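Local coordinates for protein Cd1 (PDB 7D39) that probably reduces the ring double bond of flavones and flavonols as a flavin mononucleotide-dependent ene-reductase that initiates their breakdown in a gut bacterium, at residues G17-A22 against V33-L38; Q39-E44 against D71-K76; F85-P88 against A94-L97; I139-V144 against G158-T163. All coordinates share one frame; numbering follows the deposited sequence.

Contact 1. Residues G17-A22 against V33-L38; sequences GMCIEA and VEFIQL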
loop_
_atom_site.group_PDB
_atom_site.type_symbol
_atom_site.label_atom_id
_atom_site.label_comp_id
_atom_site.label_asym_id
_atom_site.label_seq_id
_atom_site.Cartn_x
_atom_site.Cartn_y
_atom_site.Cartn_z
ATOM N N GLY A 17 20.790 1.274 -1.818
ATOM C CA GLY A 17 21.688 0.990 -0.699
ATOM C C GLY A 17 20.949 0.660 0.584
ATOM O O GLY A 17 21.228 -0.352 1.229
HETATM N N MSE A 18 19.980 1.496 0.957
HETATM C CA MSE A 18 19.183 1.265 2.158
HETATM C C MSE A 18 18.448 -0.054 2.057
HETATM O O MSE A 18 18.319 -0.799 3.036
HETATM C CB MSE A 18 18.171 2.395 2.375
HETATM C CG MSE A 18 18.824 3.740 2.562
HETATM SE SE MSE A 18 19.663 3.872 4.333
HETATM C CE MSE A 18 18.037 4.149 5.393
ATOM N N CYS A 19 17.929 -0.324 0.860
ATOM C CA CYS A 19 17.235 -1.580 0.642
ATOM C C CYS A 19 18.193 -2.755 0.821
ATOM O O CYS A 19 17.887 -3.729 1.521
ATOM C CB CYS A 19 16.600 -1.586 -0.746
ATOM S SG CYS A 19 15.545 -3.015 -1.032
ATOM N N ILE A 20 19.374 -2.667 0.218
ATOM C CA ILE A 20 20.308 -3.779 0.317
ATOM C C ILE A 20 20.812 -3.926 1.747
ATOM O O ILE A 20 20.936 -5.039 2.267
ATOM C CB ILE A 20 21.442 -3.594 -0.703
ATOM C CG1 ILE A 20 20.875 -3.811 -2.115
ATOM C CG2 ILE A 20 22.585 -4.555 -0.414
ATOM C CD1 ILE A 20 21.709 -3.195 -3.215
ATOM N N GLU A 21 21.067 -2.805 2.419
ATOM C CA GLU A 21 21.433 -2.851 3.829
ATOM C C GLU A 21 20.351 -3.540 4.657
ATOM O O GLU A 21 20.651 -4.268 5.613
ATOM C CB GLU A 21 21.671 -1.431 4.336
ATOM C CG GLU A 21 22.082 -1.335 5.779
ATOM C CD GLU A 21 23.537 -1.695 5.980
ATOM O OE1 GLU A 21 23.832 -2.402 6.962
ATOM O OE2 GLU A 21 24.375 -1.276 5.152
ATOM N N ALA A 22 19.081 -3.302 4.325
ATOM C CA ALA A 22 18.025 -4.052 4.994
ATOM C C ALA A 22 18.124 -5.530 4.646
ATOM O O ALA A 22 17.959 -6.391 5.516
ATOM C CB ALA A 22 16.652 -3.485 4.633
ATOM N N VAL A 33 17.661 -13.930 0.557
ATOM C CA VAL A 33 17.318 -12.582 0.132
ATOM C C VAL A 33 17.352 -12.489 -1.381
ATOM O O VAL A 33 18.069 -13.225 -2.066
ATOM C CB VAL A 33 18.246 -11.512 0.751
ATOM C CG1 VAL A 33 17.989 -11.396 2.232
ATOM C CG2 VAL A 33 19.711 -11.841 0.462
ATOM N N GLU A 34 16.556 -11.561 -1.892
ATOM C CA GLU A 34 16.495 -11.248 -3.305
ATOM C C GLU A 34 16.216 -9.758 -3.442
ATOM O O GLU A 34 15.537 -9.155 -2.602
ATOM C CB GLU A 34 15.413 -12.088 -3.997
ATOM C CG GLU A 34 15.277 -11.846 -5.497
ATOM C CD GLU A 34 14.254 -12.779 -6.149
ATOM O OE1 GLU A 34 13.524 -13.487 -5.417
ATOM O OE2 GLU A 34 14.184 -12.799 -7.397
ATOM N N PHE A 35 16.733 -9.166 -4.512
ATOM C CA PHE A 35 16.637 -7.728 -4.726
ATOM C C PHE A 35 16.055 -7.463 -6.103
ATOM O O PHE A 35 16.461 -8.096 -7.081
ATOM C CB PHE A 35 18.018 -7.082 -4.585
ATOM C CG PHE A 35 18.049 -5.619 -4.891
ATOM C CD1 PHE A 35 17.292 -4.722 -4.159
ATOM C CD2 PHE A 35 18.863 -5.138 -5.899
ATOM C CE1 PHE A 35 17.331 -3.366 -4.456
ATOM C CE2 PHE A 35 18.917 -3.796 -6.182
ATOM C CZ PHE A 35 18.153 -2.908 -5.465
ATOM N N ILE A 36 15.100 -6.536 -6.177
ATOM C CA ILE A 36 14.524 -6.097 -7.444
ATOM C C ILE A 36 14.668 -4.580 -7.547
ATOM O O ILE A 36 14.227 -3.842 -6.656
ATOM C CB ILE A 36 13.051 -6.520 -7.595
ATOM C CG1 ILE A 36 12.961 -8.026 -7.833
ATOM C CG2 ILE A 36 12.403 -5.795 -8.754
ATOM C CD1 ILE A 36 11.511 -8.539 -7.948
ATOM N N GLN A 37 15.293 -4.122 -8.627
ATOM C CA GLN A 37 15.447 -2.705 -8.929
ATOM C C GLN A 37 14.369 -2.325 -9.944
ATOM O O GLN A 37 14.364 -2.843 -11.060
ATOM C CB GLN A 37 16.853 -2.440 -9.476
ATOM C CG GLN A 37 17.540 -1.186 -8.926
ATOM C CD GLN A 37 16.839 0.079 -9.347
ATOM O OE1 GLN A 37 16.315 0.166 -10.459
ATOM N NE2 GLN A 37 16.812 1.067 -8.461
ATOM N N LEU A 38 13.445 -1.438 -9.559
ATOM C CA LEU A 38 12.276 -1.207 -10.413
ATOM C C LEU A 38 12.605 -0.499 -11.724
ATOM O O LEU A 38 11.801 -0.583 -12.661
ATOM C CB LEU A 38 11.208 -0.403 -9.671
ATOM C CG LEU A 38 10.518 -1.083 -8.480
ATOM C CD1 LEU A 38 9.493 -0.161 -7.812
ATOM C CD2 LEU A 38 9.871 -2.395 -8.918
#

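Contact 2. Residues Q39-E44 against D71-K76; sequences QNLHIE and DWLLDK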
loop_
_atom_site.group_PDB
_atom_site.type_symbol
_atom_site.label_atom_id
_atom_site.label_comp_id
_atom_site.label_asym_id
_atom_site.label_seq_id
_atom_site.Cartn_x
_atom_site.Cartn_y
_atom_site.Cartn_z
ATOM N N GLN A 39 13.732 0.215 -11.808
ATOM C CA GLN A 39 14.114 0.825 -13.072
ATOM C C GLN A 39 14.394 -0.215 -14.159
ATOM O O GLN A 39 14.385 0.132 -15.340
ATOM C CB GLN A 39 15.354 1.718 -12.916
ATOM C CG GLN A 39 15.260 2.826 -11.846
ATOM C CD GLN A 39 14.003 3.665 -11.956
ATOM O OE1 GLN A 39 13.545 3.964 -13.047
ATOM N NE2 GLN A 39 13.428 4.038 -10.816
ATOM N N ASN A 40 14.658 -1.471 -13.797
ATOM C CA ASN A 40 14.836 -2.525 -14.791
ATOM C C ASN A 40 13.519 -3.036 -15.347
ATOM O O ASN A 40 13.537 -3.877 -16.245
ATOM C CB ASN A 40 15.600 -3.720 -14.205
ATOM C CG ASN A 40 17.017 -3.384 -13.851
ATOM O OD1 ASN A 40 17.640 -2.554 -14.499
ATOM N ND2 ASN A 40 17.541 -4.019 -12.813
ATOM N N LEU A 41 12.391 -2.578 -14.823
ATOM C CA LEU A 41 11.083 -3.134 -15.145
ATOM C C LEU A 41 10.294 -2.140 -15.984
ATOM O O LEU A 41 10.480 -0.923 -15.871
ATOM C CB LEU A 41 10.300 -3.477 -13.871
ATOM C CG LEU A 41 10.319 -4.872 -13.237
ATOM C CD1 LEU A 41 11.649 -5.552 -13.347
ATOM C CD2 LEU A 41 9.892 -4.784 -11.760
ATOM N N HIS A 42 9.434 -2.663 -16.846
ATOM C CA HIS A 42 8.508 -1.835 -17.604
ATOM C C HIS A 42 7.126 -2.057 -17.016
ATOM O O HIS A 42 6.580 -3.165 -17.084
ATOM C CB HIS A 42 8.527 -2.156 -19.096
ATOM C CG HIS A 42 7.476 -1.417 -19.861
ATOM N ND1 HIS A 42 6.449 -2.054 -20.522
ATOM C CD2 HIS A 42 7.266 -0.089 -20.029
ATOM C CE1 HIS A 42 5.664 -1.152 -21.085
ATOM N NE2 HIS A 42 6.134 0.049 -20.794
ATOM N N ILE A 43 6.566 -1.005 -16.432
ATOM C CA ILE A 43 5.267 -1.070 -15.788
ATOM C C ILE A 43 4.437 0.104 -16.291
ATOM O O ILE A 43 4.824 1.264 -16.111
ATOM C CB ILE A 43 5.397 -1.053 -14.254
ATOM C CG1 ILE A 43 6.151 -2.296 -13.798
ATOM C CG2 ILE A 43 4.049 -1.038 -13.594
ATOM C CD1 ILE A 43 6.563 -2.244 -12.383
ATOM N N GLU A 44 3.311 -0.201 -16.932
ATOM C CA GLU A 44 2.405 0.808 -17.472
ATOM C C GLU A 44 1.441 1.301 -16.403
ATOM O O GLU A 44 1.129 0.585 -15.445
ATOM C CB GLU A 44 1.588 0.237 -18.634
ATOM C CG GLU A 44 2.393 -0.191 -19.838
ATOM C CD GLU A 44 2.658 0.950 -20.783
ATOM O OE1 GLU A 44 3.840 1.300 -20.990
ATOM O OE2 GLU A 44 1.678 1.509 -21.315
ATOM N N ASP A 71 2.908 -8.350 -13.762
ATOM C CA ASP A 71 2.598 -9.721 -13.373
ATOM C C ASP A 71 3.842 -10.435 -12.865
ATOM O O ASP A 71 3.793 -11.133 -11.849
ATOM C CB ASP A 71 1.973 -10.489 -14.543
ATOM C CG ASP A 71 0.523 -10.097 -14.791
ATOM O OD1 ASP A 71 -0.115 -9.542 -13.874
ATOM O OD2 ASP A 71 0.017 -10.352 -15.898
ATOM N N TRP A 72 4.970 -10.266 -13.556
ATOM C CA TRP A 72 6.227 -10.814 -13.056
ATOM C C TRP A 72 6.536 -10.286 -11.658
ATOM O O TRP A 72 6.813 -11.058 -10.733
ATOM C CB TRP A 72 7.352 -10.480 -14.028
ATOM C CG TRP A 72 8.702 -10.975 -13.612
ATOM C CD1 TRP A 72 9.263 -12.196 -13.896
ATOM C CD2 TRP A 72 9.674 -10.257 -12.844
ATOM N NE1 TRP A 72 10.519 -12.277 -13.344
ATOM C CE2 TRP A 72 10.801 -11.103 -12.698
ATOM C CE3 TRP A 72 9.705 -8.987 -12.268
ATOM C CZ2 TRP A 72 11.938 -10.717 -11.996
ATOM C CZ3 TRP A 72 10.844 -8.606 -11.557
ATOM C CH2 TRP A 72 11.944 -9.467 -11.440
ATOM N N LEU A 73 6.486 -8.966 -11.484
ATOM C CA LEU A 73 6.752 -8.389 -10.167
ATOM C C LEU A 73 5.829 -8.987 -9.110
ATOM O O LEU A 73 6.270 -9.367 -8.019
ATOM C CB LEU A 73 6.583 -6.864 -10.220
ATOM C CG LEU A 73 6.792 -6.047 -8.939
ATOM C CD1 LEU A 73 8.170 -6.296 -8.361
ATOM C CD2 LEU A 73 6.567 -4.547 -9.193
ATOM N N LEU A 74 4.542 -9.084 -9.426
ATOM C CA LEU A 74 3.582 -9.608 -8.470
ATOM C C LEU A 74 3.903 -11.047 -8.087
ATOM O O LEU A 74 3.853 -11.405 -6.903
ATOM C CB LEU A 74 2.171 -9.493 -9.055
ATOM C CG LEU A 74 1.081 -9.512 -8.004
ATOM C CD1 LEU A 74 1.406 -8.430 -7.016
ATOM C CD2 LEU A 74 -0.280 -9.280 -8.635
ATOM N N ASP A 75 4.226 -11.893 -9.072
ATOM C CA ASP A 75 4.620 -13.263 -8.755
ATOM C C ASP A 75 5.773 -13.276 -7.764
ATOM O O ASP A 75 5.788 -14.083 -6.829
ATOM C CB ASP A 75 5.019 -14.041 -10.017
ATOM C CG ASP A 75 3.858 -14.299 -10.953
ATOM O OD1 ASP A 75 2.779 -14.737 -10.496
ATOM O OD2 ASP A 75 4.029 -14.075 -12.170
ATOM N N LYS A 76 6.756 -12.394 -7.955
ATOM C CA LYS A 76 7.897 -12.370 -7.042
ATOM C C LYS A 76 7.458 -11.979 -5.643
ATOM O O LYS A 76 7.896 -12.577 -4.655
ATOM C CB LYS A 76 8.977 -11.402 -7.535
ATOM C CG LYS A 76 9.537 -11.662 -8.934
ATOM C CD LYS A 76 10.246 -13.001 -9.053
ATOM C CE LYS A 76 11.409 -13.102 -8.111
ATOM N NZ LYS A 76 12.258 -14.273 -8.461
#

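Contact 3. Residues F85-P88 against A94-L97; sequences FSTP and ATGL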
loop_
_atom_site.group_PDB
_atom_site.type_symbol
_atom_site.label_atom_id
_atom_site.label_comp_id
_atom_site.label_asym_id
_atom_site.label_seq_id
_atom_site.Cartn_x
_atom_site.Cartn_y
_atom_site.Cartn_z
ATOM N N PHE A 85 10.480 -2.521 1.019
ATOM C CA PHE A 85 10.272 -1.666 -0.104
ATOM C C PHE A 85 10.798 -0.282 0.206
ATOM O O PHE A 85 10.287 0.384 1.064
ATOM C CB PHE A 85 8.779 -1.608 -0.383
ATOM C CG PHE A 85 8.421 -1.225 -1.771
ATOM C CD1 PHE A 85 7.392 -1.845 -2.413
ATOM C CD2 PHE A 85 9.098 -0.244 -2.421
ATOM C CE1 PHE A 85 7.058 -1.498 -3.675
ATOM C CE2 PHE A 85 8.758 0.114 -3.679
ATOM C CZ PHE A 85 7.746 -0.507 -4.310
ATOM N N SER A 86 11.818 0.139 -0.503
ATOM C CA SER A 86 12.364 1.467 -0.377
ATOM C C SER A 86 11.981 2.396 -1.516
ATOM O O SER A 86 12.246 2.111 -2.621
ATOM C CB SER A 86 13.866 1.397 -0.214
ATOM O OG SER A 86 14.419 2.584 0.209
ATOM N N THR A 87 11.353 3.510 -1.225
ATOM C CA THR A 87 10.870 4.397 -2.270
ATOM C C THR A 87 11.408 5.803 -2.073
ATOM O O THR A 87 11.470 6.298 -0.945
ATOM C CB THR A 87 9.334 4.457 -2.299
ATOM O OG1 THR A 87 8.911 5.327 -3.359
ATOM C CG2 THR A 87 8.807 4.996 -0.991
ATOM N N PRO A 88 11.835 6.457 -3.148
ATOM C CA PRO A 88 12.061 7.905 -3.091
ATOM C C PRO A 88 10.782 8.622 -2.689
ATOM O O PRO A 88 9.677 8.109 -2.848
ATOM C CB PRO A 88 12.455 8.271 -4.525
ATOM C CG PRO A 88 12.704 6.991 -5.225
ATOM C CD PRO A 88 12.014 5.901 -4.498
ATOM N N ALA A 94 5.040 9.097 -2.092
ATOM C CA ALA A 94 5.839 8.139 -2.837
ATOM C C ALA A 94 5.842 8.502 -4.323
ATOM O O ALA A 94 5.139 9.413 -4.764
ATOM C CB ALA A 94 5.308 6.735 -2.604
ATOM N N THR A 95 6.648 7.785 -5.104
ATOM C CA THR A 95 6.780 8.112 -6.521
ATOM C C THR A 95 5.520 7.729 -7.299
ATOM O O THR A 95 4.728 6.881 -6.879
ATOM C CB THR A 95 7.981 7.411 -7.154
ATOM O OG1 THR A 95 7.765 5.995 -7.147
ATOM C CG2 THR A 95 9.309 7.761 -6.417
ATOM N N GLY A 96 5.348 8.369 -8.458
ATOM C CA GLY A 96 4.239 8.007 -9.320
ATOM C C GLY A 96 4.180 6.513 -9.561
ATOM O O GLY A 96 3.105 5.912 -9.547
ATOM N N LEU A 97 5.345 5.893 -9.766
ATOM C CA LEU A 97 5.394 4.459 -10.021
ATOM C C LEU A 97 4.880 3.661 -8.826
ATOM O O LEU A 97 4.148 2.682 -8.991
ATOM C CB LEU A 97 6.826 4.045 -10.367
ATOM C CG LEU A 97 6.978 2.541 -10.592
ATOM C CD1 LEU A 97 6.065 2.066 -11.720
ATOM C CD2 LEU A 97 8.429 2.182 -10.882
#

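Contact 4. Residues I139-V144 against G158-T163; sequences ISFMSV and GMLALT. With FMN (flavin mononucleotide), chain B.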
loop_
_atom_site.group_PDB
_atom_site.type_symbol
_atom_site.label_atom_id
_atom_site.label_comp_id
_atom_site.label_asym_id
_atom_site.label_seq_id
_atom_site.Cartn_x
_atom_site.Cartn_y
_atom_site.Cartn_z
ATOM N N ILE A 139 5.402 -6.846 5.497
ATOM C CA ILE A 139 6.022 -5.866 4.614
ATOM C C ILE A 139 6.471 -4.677 5.452
ATOM O O ILE A 139 5.808 -4.293 6.419
ATOM C CB ILE A 139 5.062 -5.419 3.486
ATOM C CG1 ILE A 139 5.769 -4.473 2.504
ATOM C CG2 ILE A 139 3.797 -4.765 4.079
ATOM C CD1 ILE A 139 5.172 -4.469 1.093
ATOM N N SER A 140 7.608 -4.102 5.077
ATOM C CA SER A 140 8.105 -2.878 5.680
ATOM C C SER A 140 8.495 -1.905 4.580
ATOM O O SER A 140 8.876 -2.305 3.473
ATOM C CB SER A 140 9.293 -3.151 6.597
ATOM O OG SER A 140 8.850 -3.750 7.813
ATOM N N PHE A 141 8.394 -0.619 4.900
ATOM C CA PHE A 141 8.638 0.445 3.944
ATOM C C PHE A 141 9.674 1.411 4.486
ATOM O O PHE A 141 9.748 1.661 5.690
ATOM C CB PHE A 141 7.356 1.215 3.642
ATOM C CG PHE A 141 6.266 0.367 3.048
ATOM C CD1 PHE A 141 6.301 0.021 1.712
ATOM C CD2 PHE A 141 5.206 -0.060 3.821
ATOM C CE1 PHE A 141 5.295 -0.745 1.159
ATOM C CE2 PHE A 141 4.177 -0.818 3.263
ATOM C CZ PHE A 141 4.236 -1.166 1.944
HETATM N N MSE A 142 10.452 1.970 3.578
HETATM C CA MSE A 142 11.331 3.074 3.909
HETATM C C MSE A 142 11.104 4.117 2.836
HETATM O O MSE A 142 11.115 3.787 1.662
HETATM C CB MSE A 142 12.786 2.625 3.949
HETATM C CG MSE A 142 13.060 1.488 4.918
HETATM SE SE MSE A 142 14.986 1.041 5.006
HETATM C CE MSE A 142 15.111 0.016 3.349
ATOM N N SER A 143 10.853 5.360 3.233
ATOM C CA SER A 143 10.720 6.469 2.303
ATOM C C SER A 143 11.913 7.384 2.504
ATOM O O SER A 143 12.186 7.804 3.631
ATOM C CB SER A 143 9.417 7.241 2.528
ATOM O OG SER A 143 8.294 6.397 2.398
ATOM N N VAL A 144 12.632 7.669 1.421
ATOM C CA VAL A 144 13.887 8.414 1.468
ATOM C C VAL A 144 13.738 9.664 0.620
ATOM O O VAL A 144 13.507 9.574 -0.591
ATOM C CB VAL A 144 15.073 7.571 0.976
ATOM C CG1 VAL A 144 16.374 8.335 1.175
ATOM C CG2 VAL A 144 15.104 6.212 1.695
ATOM N N GLY A 158 1.418 2.854 3.372
ATOM C CA GLY A 158 0.363 2.067 3.973
ATOM C C GLY A 158 -0.734 1.701 2.991
ATOM O O GLY A 158 -1.324 0.629 3.092
HETATM N N MSE A 159 -1.041 2.581 2.079
HETATM C CA MSE A 159 -1.997 2.291 1.065
HETATM C C MSE A 159 -1.712 1.009 0.301
HETATM O O MSE A 159 -2.628 0.284 0.063
HETATM C CB MSE A 159 -2.140 3.491 0.167
HETATM C CG MSE A 159 -3.540 3.526 -0.370
HETATM SE SE MSE A 159 -4.982 3.812 0.940
HETATM C CE MSE A 159 -4.511 5.532 1.534
ATOM N N LEU A 160 -0.481 0.751 -0.093
ATOM C CA LEU A 160 -0.121 -0.453 -0.835
ATOM C C LEU A 160 -0.414 -1.708 -0.016
ATOM O O LEU A 160 -0.966 -2.685 -0.536
ATOM C CB LEU A 160 1.347 -0.393 -1.250
ATOM C CG LEU A 160 1.853 -1.676 -1.922
ATOM C CD1 LEU A 160 1.056 -1.921 -3.203
ATOM C CD2 LEU A 160 3.335 -1.611 -2.242
ATOM N N ALA A 161 -0.064 -1.692 1.273
ATOM C CA ALA A 161 -0.315 -2.836 2.148
ATOM C C ALA A 161 -1.800 -3.023 2.428
ATOM O O ALA A 161 -2.249 -4.155 2.651
ATOM C CB ALA A 161 0.430 -2.669 3.473
ATOM N N LEU A 162 -2.565 -1.929 2.419
ATOM C CA LEU A 162 -3.964 -1.973 2.834
ATOM C C LEU A 162 -4.791 -2.888 1.945
ATOM O O LEU A 162 -5.698 -3.575 2.426
ATOM C CB LEU A 162 -4.550 -0.562 2.826
ATOM C CG LEU A 162 -6.032 -0.421 3.144
ATOM C CD1 LEU A 162 -6.278 0.941 3.752
ATOM C CD2 LEU A 162 -6.854 -0.582 1.881
ATOM N N THR A 163 -4.529 -2.883 0.641
ATOM C CA THR A 163 -5.370 -3.651 -0.270
ATOM C C THR A 163 -5.359 -5.135 0.076
ATOM O O THR A 163 -6.428 -5.700 0.332
ATOM C CB THR A 163 -4.954 -3.328 -1.713
ATOM O OG1 THR A 163 -5.499 -2.050 -2.066
ATOM C CG2 THR A 163 -5.433 -4.365 -2.727
HETATM N N1 FMN B . 12.563 14.908 -1.655
HETATM C C2 FMN B . 11.874 15.257 -0.578
HETATM O O2 FMN B . 12.534 15.086 0.451
HETATM N N3 FMN B . 10.609 15.752 -0.652
HETATM C C4 FMN B . 10.022 15.861 -1.866
HETATM O O4 FMN B . 8.903 16.285 -2.088
HETATM C C4A FMN B . 10.780 15.482 -3.068
HETATM N N5 FMN B . 10.285 15.571 -4.279
HETATM C C5A FMN B . 10.936 15.196 -5.379
HETATM C C6 FMN B . 10.385 15.291 -6.644
HETATM C C7 FMN B . 11.087 14.898 -7.776
HETATM C C7M FMN B . 10.478 15.021 -9.148
HETATM C C8 FMN B . 12.472 14.388 -7.625
HETATM C C8M FMN B . 13.255 13.980 -8.842
HETATM C C9 FMN B . 13.019 14.308 -6.355
HETATM C C9A FMN B . 12.301 14.681 -5.237
HETATM N N10 FMN B . 12.872 14.616 -3.960
HETATM C C10 FMN B . 12.107 14.984 -2.879
HETATM C "C1'" FMN B . 14.216 14.067 -3.827
HETATM C "C2'" FMN B . 14.194 12.533 -3.884
HETATM O "O2'" FMN B . 13.481 11.950 -2.811
HETATM C "C3'" FMN B . 15.642 11.972 -3.993
HETATM O "O3'" FMN B . 16.261 12.390 -5.177
HETATM C "C4'" FMN B . 15.694 10.432 -3.838
HETATM O "O4'" FMN B . 15.485 10.017 -2.500
HETATM C "C5'" FMN B . 17.001 9.889 -4.393
HETATM O "O5'" FMN B . 17.113 8.513 -4.261
HETATM P P FMN B . 17.903 7.509 -5.067
HETATM O O1P FMN B . 17.564 6.233 -4.641
HETATM O O2P FMN B . 17.519 7.687 -6.407
HETATM O O3P FMN B . 19.243 7.833 -4.695
#

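Contact 1. Residues G17-A22 against V33-L38
In the beta-alpha-beta unit formed by strand 2-7, helix 14-28 and strand 32-37, segments 17-22 and 33-38 meet through one aromatic side chain, Phe35, with Ile20 over one face of its ring and Cys19 at its edge. Ile20 CG1 stands 4.2 Å from the ring centroid of Phe35, only 7° off the ring normal, a nearly axial CH-pi contact. The terminal methyl continues across the same face, Ile20 CD1 lying 4.1 Å from Phe35 CE2, and the two side chains cross at about a right angle. Chi1 of -70° turns Ile20 CG1 back beside its own backbone N, which brings the longer branch over the ring although the CA-CB bond does not aim at the strand.

Cys19 approaches from another direction. Its SG is 3.9 Å from Phe35 CE1, and the line to the ring centroid runs 79° off the normal, so this is an edge-on sulfur-aromatic contact; a polarisable sulfur suits the slightly positive rim of hydrogens. Between these two segments the packing is by side chains, without a hydrogen bond. They belong to a crossover of the flavodoxin-like fold, the one that ends in strand 32-37 at the border of the parallel sheet.

Phenylalanine suits the place because its ring offers a face to Ile20 and an edge to Cys19, successive residues of one helical turn. On the reverse side of strand 32-37, Ile36 points away from helix 14-28 and packs on helix 70-79, while Glu34 OE2 forms a salt bridge with Lys76 NZ.

Contact 2. Residues Q39-E44 against D71-K76
The indole of Trp72 has Lys76 CG over the centre of one face, 3.9 Å above its plane, and meets Leu41 across the contact at its six-membered ring. The methyl Leu41 CD1 comes obliquely to Trp72 CZ3 at 3.6 Å, and the second methyl, Leu41 CD2, lies 3.9 Å from the same Trp72 CZ3; both methyls come to this corner from the side of the ring plane away from Lys76. The two side chains cross at about a right angle. With CG opposite the backbone N (chi1 179°), Trp72 extends from the helix towards the loop, and the aliphatic part of Lys76, one turn on, lies along the ring.

Leu41 CD2 has a further neighbour in Leu73 CD1, 4.1 Å away, and the other methyl of that leucine, Leu73 CD2, receives Ile43 CD1 at 3.9 Å. Leu41 and Ile43, two apart in an extended chain, thus both direct their branched ends at the helix, whereas His42 between them does not touch it. This is how the first part of the long connection between strand 32-37 and helix 70-79 packs in this flavodoxin-like domain: the chain leaving the sheet runs beside the helix it will later enter. Leu73 is buried, as befits an aliphatic residue shared by two loop side chains, while exposed Trp72 combines a broad apolar surface with a place at the margin. The loop is also tied by His42 N, which is hydrogen-bonded to Asp69 OD2 just ahead of segment 71-76.

Contact 3. Residues F85-P88 against A94-L97
Thr87 OG1 gives its proton to Pro88 O over 2.9 Å, in the carbonyl plane and on a lone pair, with a C=O...donor angle of 131°. This bond joins neighbouring residues at the end of strand 82-88, and the other segment packs around the pair. Thr87 OG1 is also met by the methyl Ala94 CB at 3.9 Å, a van der Waals approach only. The methyl Thr95 CG2 sits 3.6 Å from Pro88 O and 3.7 Å from Pro88 CG, so it rests at once on the carbonyl and on the proline ring; CB and CD of that ring lie almost equally near.

Thr95 is the N-cap of helix 96-109. A chi1 of 66° places its OG1 between backbone N and carbonyl carbon, from where it accepts the hydrogen bond of Phe98 N, and the same rotation turns CG2 towards Pro88. Threonine therefore serves twice here, while small Ala94 allows the backbone to pass close, its CA 3.8 Å from Pro88 O.

Pro88 belongs to the flavin mononucleotide pocket and touches the cofactor. Thr87 OG1 and Thr95 OG1 are satisfied within their own segment or helix, and Ala94 N by Asp156 OD2. The strand end and the helix start therefore meet by van der Waals packing of methyls on the proline ring and on two oxygens, with no hydrogen bond between the segments.

Contact 4. Residues I139-V144 against G158-T163
Phe141 leaves strand 138-144 with its CB directed at helix 153-162, and its ring reaches the helix through its rim. A chi1 of -61° sets CG opposite the carbonyl carbon and beside the backbone N. CD1 on one flank then packs against Phe85 CB of the adjacent strand, and beyond it CE1 meets the methyl Leu160 CD2 at 4.0 Å. On the other flank CE2 faces Ala161 CB at 4.2 Å. Both partners lie near the plane of the ring, so the outer rim of the phenyl abuts two successive helix residues.

Ala161 CB is shared, for Ile139 CG2 approaches it at 4.0 Å. Alanine suits this position because a single methyl lets the helix come close to two larger strand residues, and the CA atoms of Ile139 and Ala161 are 7.4 Å apart. Strand and helix run nearly antiparallel, at 161°, with axes 9.6 Å apart at closest approach, as in the beta-alpha-beta crossover that leads on to strand 167-174. Leu160 also continues the core towards helix 96-109, where it touches Phe98, Thr102 and Phe105.

At the far end of the strand, the carbonyl oxygen Val144 O accepts a hydrogen bond of 2.8 Å from FMN O4', a ribityl hydroxyl. The two halves differ in chemistry: the buried strand-helix interface is purely apolar and has no hydrogen bond across it, while the strand's C-terminal carbonyl is used to hold the cofactor, with a backbone atom recognising the ribityl chain.

Along the chain the four contacts follow in series, each closing before the next opens, all in the NADPH-dependent FMN reductase-like domain. Contacts 1, 3 and 4 reach the same five-stranded parallel sheet, through strands 32-37, 82-88 and 138-144; contact 2 packs loop and helix against the flank of strand 32-37. Contacts 3 and 4 have centres about 9 Å apart and lie on neighbouring strands, whereas contacts 2 and 4, about 17 Å between centres, do not touch. Helices 14-28 and 70-79 meet strand 32-37 from its two sides. The result is a layered flavodoxin-like core whose strands 82-88 and 138-144 end at the flavin.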